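Local structure of probable benzoylformate decarboxylase (Rhodococcus jostii, 7ORX) at residues C[436-441]-C[487-492]; C[504-509]-C[520-525]. The protein belongs to the thiamine diphosphate-dependent enzyme family, binds thiamine diphosphate and a sodium ion, and assembles as four copies of one chain. All blocks are in the same frame, centred on the assembly; numbering follows the deposited sequence.

How the interactions relate
Both contacts lie in the C-terminal cofactor-binding domain, against its parallel sheet, and both are buried and free of hydrogen bonds across their segments. Interaction 1 joins 436-441, which runs into helix 440-447, to helix 486-493, in contact with a second subunit, and its first residue reaches the cofactor. Interaction 2 lays helix 503-515 on strand 520-525 within a single chain, adding the F506 ring to aliphatic packing, whereas between the segments of interaction 1 only aliphatic groups meet. Strand 520-525 connects the two: I522 and V524 face helix 503-515, while L521 touches L441 and A490 of interaction 1. One strand thus takes part in packing on both faces of the sheet.

Interaction 1: C[436-441]-C[487-492]; sequences YGITAL and VHLAEG. With TPP (thiamine diphosphate), chain I.
At the thiamine diphosphate pocket of the C-terminal domain, to which Y436 belongs, I438 and L441 of segment 436-441 pack against L489 and A490 of helix 486-493. I438 and L489 meet through their branch ends, CD1 to CD1 at 3.9 Å, and the two side chains cross at about a right angle. I438 carries CG1 anti to its backbone N (chi1 -165°), which sends the longer branch toward the helix; I438 CG1 itself also lies 3.9 Å from L489 CD1, giving that methyl two neighbours on one side chain. Three residues on, L441 CD1 rests 4.0 Å from A490 CA, on the backbone of the helix more than on the small methyl CB. I438 sits within a type I turn from G437 to A440, and L441 follows directly after it.

At the other end of 436-441 the ring of Y436 lies obliquely by the cofactor's aminopyrimidine, CE2 3.7 Å from N1'. Its OH is 3.2 Å from the methyl CM4 of the thiazolium ring and is hydrogen-bonded to N26 OD1 of the second subunit. Y493 of that subunit packs on both I438 and L489.

With no polar bond between them, the two segments are held together by apolar contact alone; the hydroxyl of Y436, in contrast, bonds across to the neighbouring subunit, which places this short segment between cofactor, subunit interface and domain core.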
loop_
_atom_site.group_PDB
_atom_site.type_symbol
_atom_site.label_atom_id
_atom_site.label_comp_id
_atom_site.label_asym_id
_atom_site.label_seq_id
_atom_site.Cartn_x
_atom_site.Cartn_y
_atom_site.Cartn_z
ATOM N N TYR C 436 16.092 8.958 -23.057
ATOM C CA TYR C 436 14.935 8.568 -22.195
ATOM C C TYR C 436 13.609 9.007 -22.856
ATOM O O TYR C 436 12.646 8.296 -22.558
ATOM C CB TYR C 436 15.074 9.085 -20.767
ATOM C CG TYR C 436 16.314 8.671 -20.014
ATOM C CD1 TYR C 436 17.473 9.418 -20.135
ATOM C CD2 TYR C 436 16.313 7.607 -19.131
ATOM C CE1 TYR C 436 18.616 9.090 -19.426
ATOM C CE2 TYR C 436 17.436 7.280 -18.390
ATOM C CZ TYR C 436 18.598 8.022 -18.541
ATOM O OH TYR C 436 19.765 7.737 -17.866
ATOM N N GLY C 437 13.573 10.043 -23.725
ATOM C CA GLY C 437 12.328 10.527 -24.353
ATOM C C GLY C 437 12.400 10.722 -25.848
ATOM O O GLY C 437 11.688 11.578 -26.379
ATOM N N ILE C 438 13.238 9.955 -26.535
ATOM C CA ILE C 438 13.666 10.186 -27.953
ATOM C C ILE C 438 12.453 10.055 -28.861
ATOM O O ILE C 438 12.348 10.793 -29.848
ATOM C CB ILE C 438 14.786 9.195 -28.333
ATOM C CG1 ILE C 438 15.510 9.604 -29.623
ATOM C CG2 ILE C 438 14.269 7.767 -28.421
ATOM C CD1 ILE C 438 16.347 10.867 -29.478
ATOM N N THR C 439 11.541 9.144 -28.529
ATOM C CA THR C 439 10.363 8.824 -29.374
ATOM C C THR C 439 9.405 10.021 -29.437
ATOM O O THR C 439 8.581 9.998 -30.315
ATOM C CB THR C 439 9.593 7.615 -28.841
ATOM O OG1 THR C 439 9.143 7.983 -27.535
ATOM C CG2 THR C 439 10.426 6.356 -28.785
ATOM N N ALA C 440 9.483 11.011 -28.551
ATOM C CA ALA C 440 8.623 12.206 -28.642
ATOM C C ALA C 440 8.938 12.984 -29.909
ATOM O O ALA C 440 8.115 13.845 -30.297
ATOM C CB ALA C 440 8.796 13.088 -27.454
ATOM N N LEU C 441 10.077 12.718 -30.545
ATOM C CA LEU C 441 10.406 13.387 -31.820
ATOM C C LEU C 441 9.391 12.988 -32.888
ATOM O O LEU C 441 9.012 13.852 -33.696
ATOM C CB LEU C 441 11.818 12.996 -32.241
ATOM C CG LEU C 441 12.944 13.686 -31.492
ATOM C CD1 LEU C 441 14.273 13.176 -32.023
ATOM C CD2 LEU C 441 12.830 15.205 -31.638
ATOM N N VAL C 487 21.306 12.950 -35.309
ATOM C CA VAL C 487 20.781 13.295 -36.657
ATOM C C VAL C 487 20.096 12.051 -37.217
ATOM O O VAL C 487 18.980 12.184 -37.665
ATOM C CB VAL C 487 21.872 13.841 -37.599
ATOM C CG1 VAL C 487 21.363 13.999 -39.019
ATOM C CG2 VAL C 487 22.423 15.161 -37.058
ATOM N N HIS C 488 20.732 10.888 -37.151
ATOM C CA HIS C 488 20.155 9.598 -37.608
ATOM C C HIS C 488 18.891 9.310 -36.794
ATOM O O HIS C 488 17.906 8.854 -37.381
ATOM C CB HIS C 488 21.179 8.446 -37.507
ATOM C CG HIS C 488 22.008 8.269 -38.728
ATOM N ND1 HIS C 488 21.424 8.183 -39.977
ATOM C CD2 HIS C 488 23.349 8.140 -38.906
ATOM C CE1 HIS C 488 22.382 8.033 -40.892
ATOM N NE2 HIS C 488 23.577 8.042 -40.254
ATOM N N LEU C 489 18.904 9.574 -35.494
ATOM C CA LEU C 489 17.713 9.301 -34.660
ATOM C C LEU C 489 16.586 10.237 -35.082
ATOM O O LEU C 489 15.497 9.739 -35.346
ATOM C CB LEU C 489 18.072 9.455 -33.189
ATOM C CG LEU C 489 18.998 8.379 -32.625
ATOM C CD1 LEU C 489 18.981 8.453 -31.106
ATOM C CD2 LEU C 489 18.572 6.985 -33.037
ATOM N N ALA C 490 16.857 11.524 -35.227
ATOM C CA ALA C 490 15.857 12.524 -35.673
ATOM C C ALA C 490 15.234 12.091 -36.997
ATOM O O ALA C 490 14.022 12.133 -37.135
ATOM C CB ALA C 490 16.486 13.888 -35.801
ATOM N N GLU C 491 16.048 11.693 -37.966
ATOM C CA GLU C 491 15.558 11.406 -39.336
ATOM C C GLU C 491 14.802 10.089 -39.253
ATOM O O GLU C 491 13.782 9.949 -39.937
ATOM C CB GLU C 491 16.693 11.461 -40.356
ATOM C CG GLU C 491 17.230 12.892 -40.571
ATOM C CD GLU C 491 18.395 13.032 -41.573
ATOM O OE1 GLU C 491 18.669 14.201 -42.046
ATOM O OE2 GLU C 491 19.019 11.972 -41.938
ATOM N N GLY C 492 15.226 9.206 -38.359
ATOM C CA GLY C 492 14.493 7.962 -38.047
ATOM C C GLY C 492 13.061 8.219 -37.635
ATOM O O GLY C 492 12.230 7.388 -37.952
HETATM N "N1'" TPP I . 18.089 7.800 -14.756
HETATM C "C2'" TPP I . 17.081 8.679 -14.692
HETATM C CM2 TPP I . 15.744 8.255 -15.204
HETATM N "N3'" TPP I . 17.180 9.910 -14.191
HETATM C "C4'" TPP I . 18.375 10.291 -13.712
HETATM N "N4'" TPP I . 18.441 11.531 -13.208
HETATM C "C5'" TPP I . 19.506 9.441 -13.748
HETATM C "C6'" TPP I . 19.280 8.185 -14.280
HETATM C "C7'" TPP I . 20.877 9.854 -13.237
HETATM N N3 TPP I . 21.527 10.910 -14.052
HETATM C C2 TPP I . 21.677 12.160 -13.604
HETATM S S1 TPP I . 22.532 13.170 -14.694
HETATM C C5 TPP I . 22.685 11.823 -15.783
HETATM C C4 TPP I . 22.032 10.718 -15.340
HETATM C CM4 TPP I . 21.892 9.423 -16.086
HETATM C C6 TPP I . 23.518 11.938 -17.030
HETATM C C7 TPP I . 22.782 12.539 -18.191
HETATM O O7 TPP I . 23.566 13.661 -18.638
HETATM P PA TPP I . 23.359 14.294 -20.089
HETATM O O1A TPP I . 21.964 14.443 -20.599
HETATM O O2A TPP I . 24.283 13.503 -20.953
HETATM O O3A TPP I . 23.948 15.741 -19.727
HETATM P PB TPP I . 25.421 16.138 -19.157
HETATM O O1B TPP I . 25.477 17.652 -19.028
HETATM O O2B TPP I . 25.603 15.422 -17.835
HETATM O O3B TPP I . 26.367 15.619 -20.218
#

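Interaction 2: C[504-509]-C[520-525]; sequences EDFTTA and TLIEVR
F506 and A509, on one side of helix 503-515, bear on I522 and V524 of strand 520-525, and the side chains that meet are all apolar. The ring of F506 is reached at its edge, near its plane, by I522 CG2, 4.0 Å from F506 CD1. V524 CG2 comes obliquely to the same CD1-CE1 side, 3.8 Å from F506 CD1. With chi1 at 175°, the F506 ring extends away from its own backbone N and across to the strand, although its CB does not point there. One turn later A509 sits over I522, with A509 CB 4.2 Å from I522 CG1, while I522 CD1 lies 3.9 Å from the backbone C of A509. L361, L364 and V365 of helix 358-368 also touch F506.

The far side of the helix is different: E504, T507 and T508 are exposed and take no part. There T508 OG1 and T508 N both bond to E504 O, from opposite faces of its carbonyl plane, the hydroxyl at 3.3 Å.

The short segments run antiparallel, at 170° and 10.0 Å between axes, as expected of a beta-alpha-beta crossover: strand 496-500, helix 503-515 and strand 520-525 form one such unit of the domain's alpha/beta fold, built on a parallel sheet.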
loop_
_atom_site.group_PDB
_atom_site.type_symbol
_atom_site.label_atom_id
_atom_site.label_comp_id
_atom_site.label_asym_id
_atom_site.label_seq_id
_atom_site.Cartn_x
_atom_site.Cartn_y
_atom_site.Cartn_z
ATOM N N GLU C 504 30.037 29.463 -35.719
ATOM C CA GLU C 504 29.551 30.029 -37.016
ATOM C C GLU C 504 28.440 29.091 -37.514
ATOM O O GLU C 504 27.355 29.605 -37.837
ATOM C CB GLU C 504 30.730 30.267 -37.978
ATOM C CG GLU C 504 30.400 30.702 -39.420
ATOM C CD GLU C 504 31.289 30.121 -40.554
ATOM O OE1 GLU C 504 32.393 29.563 -40.261
ATOM O OE2 GLU C 504 30.917 30.227 -41.768
ATOM N N ASP C 505 28.697 27.776 -37.528
ATOM C CA ASP C 505 27.749 26.749 -38.047
ATOM C C ASP C 505 26.518 26.670 -37.140
ATOM O O ASP C 505 25.427 26.408 -37.645
ATOM C CB ASP C 505 28.252 25.301 -38.010
ATOM C CG ASP C 505 29.535 24.940 -38.739
ATOM O OD1 ASP C 505 29.801 25.510 -39.835
ATOM O OD2 ASP C 505 30.240 24.021 -38.207
ATOM N N PHE C 506 26.714 26.770 -35.833
ATOM C CA PHE C 506 25.593 26.769 -34.881
ATOM C C PHE C 506 24.708 27.987 -35.157
ATOM O O PHE C 506 23.496 27.788 -35.299
ATOM C CB PHE C 506 26.018 26.797 -33.417
ATOM C CG PHE C 506 24.795 26.909 -32.556
ATOM C CD1 PHE C 506 23.967 25.818 -32.386
ATOM C CD2 PHE C 506 24.406 28.129 -32.033
ATOM C CE1 PHE C 506 22.784 25.941 -31.672
ATOM C CE2 PHE C 506 23.224 28.245 -31.307
ATOM C CZ PHE C 506 22.404 27.154 -31.135
ATOM N N THR C 507 25.270 29.192 -35.232
ATOM C CA THR C 507 24.483 30.438 -35.430
ATOM C C THR C 507 23.614 30.280 -36.682
ATOM O O THR C 507 22.465 30.697 -36.658
ATOM C CB THR C 507 25.371 31.688 -35.527
ATOM O OG1 THR C 507 25.894 31.928 -34.228
ATOM C CG2 THR C 507 24.650 32.906 -36.068
ATOM N N THR C 508 24.137 29.645 -37.727
ATOM C CA THR C 508 23.455 29.390 -39.032
ATOM C C THR C 508 22.299 28.402 -38.816
ATOM O O THR C 508 21.158 28.772 -39.138
ATOM C CB THR C 508 24.440 28.888 -40.095
ATOM O OG1 THR C 508 25.354 29.952 -40.385
ATOM C CG2 THR C 508 23.776 28.439 -41.381
ATOM N N ALA C 509 22.594 27.191 -38.319
ATOM C CA ALA C 509 21.622 26.090 -38.109
ATOM C C ALA C 509 20.474 26.588 -37.222
ATOM O O ALA C 509 19.320 26.259 -37.525
ATOM C CB ALA C 509 22.327 24.870 -37.548
ATOM N N THR C 520 12.802 20.670 -35.657
ATOM C CA THR C 520 14.226 20.703 -36.085
ATOM C C THR C 520 15.084 20.306 -34.894
ATOM O O THR C 520 14.753 20.710 -33.763
ATOM C CB THR C 520 14.614 22.104 -36.555
ATOM O OG1 THR C 520 14.023 23.021 -35.632
ATOM C CG2 THR C 520 14.084 22.390 -37.936
ATOM N N LEU C 521 16.113 19.522 -35.146
ATOM C CA LEU C 521 17.085 19.085 -34.134
ATOM C C LEU C 521 18.454 19.567 -34.566
ATOM O O LEU C 521 18.838 19.277 -35.702
ATOM C CB LEU C 521 17.078 17.564 -34.067
ATOM C CG LEU C 521 18.032 16.998 -33.029
ATOM C CD1 LEU C 521 17.373 15.869 -32.250
ATOM C CD2 LEU C 521 19.332 16.563 -33.664
ATOM N N ILE C 522 19.177 20.229 -33.679
ATOM C CA ILE C 522 20.609 20.570 -33.887
ATOM C C ILE C 522 21.418 19.750 -32.899
ATOM O O ILE C 522 21.199 19.922 -31.734
ATOM C CB ILE C 522 20.820 22.062 -33.654
ATOM C CG1 ILE C 522 20.060 22.892 -34.678
ATOM C CG2 ILE C 522 22.279 22.398 -33.649
ATOM C CD1 ILE C 522 19.765 24.291 -34.189
ATOM N N GLU C 523 22.336 18.907 -33.359
ATOM C CA GLU C 523 23.259 18.179 -32.468
ATOM C C GLU C 523 24.504 19.038 -32.367
ATOM O O GLU C 523 25.137 19.206 -33.354
ATOM C CB GLU C 523 23.560 16.791 -33.004
ATOM C CG GLU C 523 24.525 16.027 -32.127
ATOM C CD GLU C 523 25.028 14.698 -32.704
ATOM O OE1 GLU C 523 24.463 14.239 -33.731
ATOM O OE2 GLU C 523 25.988 14.103 -32.135
ATOM N N VAL C 524 24.765 19.656 -31.238
ATOM C CA VAL C 524 25.980 20.477 -31.002
ATOM C C VAL C 524 26.984 19.552 -30.348
ATOM O O VAL C 524 26.620 18.943 -29.367
ATOM C CB VAL C 524 25.702 21.663 -30.069
ATOM C CG1 VAL C 524 26.960 22.447 -29.787
ATOM C CG2 VAL C 524 24.620 22.563 -30.627
ATOM N N ARG C 525 28.201 19.481 -30.858
ATOM C CA ARG C 525 29.324 18.819 -30.163
ATOM C C ARG C 525 29.821 19.797 -29.098
ATOM O O ARG C 525 30.194 20.935 -29.454
ATOM C CB ARG C 525 30.414 18.426 -31.166
ATOM C CG ARG C 525 31.322 17.330 -30.648
ATOM C CD ARG C 525 32.712 17.849 -30.351
ATOM N NE ARG C 525 33.632 17.656 -31.481
ATOM C CZ ARG C 525 34.572 16.706 -31.583
ATOM N NH1 ARG C 525 34.734 15.811 -30.619
ATOM N NH2 ARG C 525 35.360 16.657 -32.654
#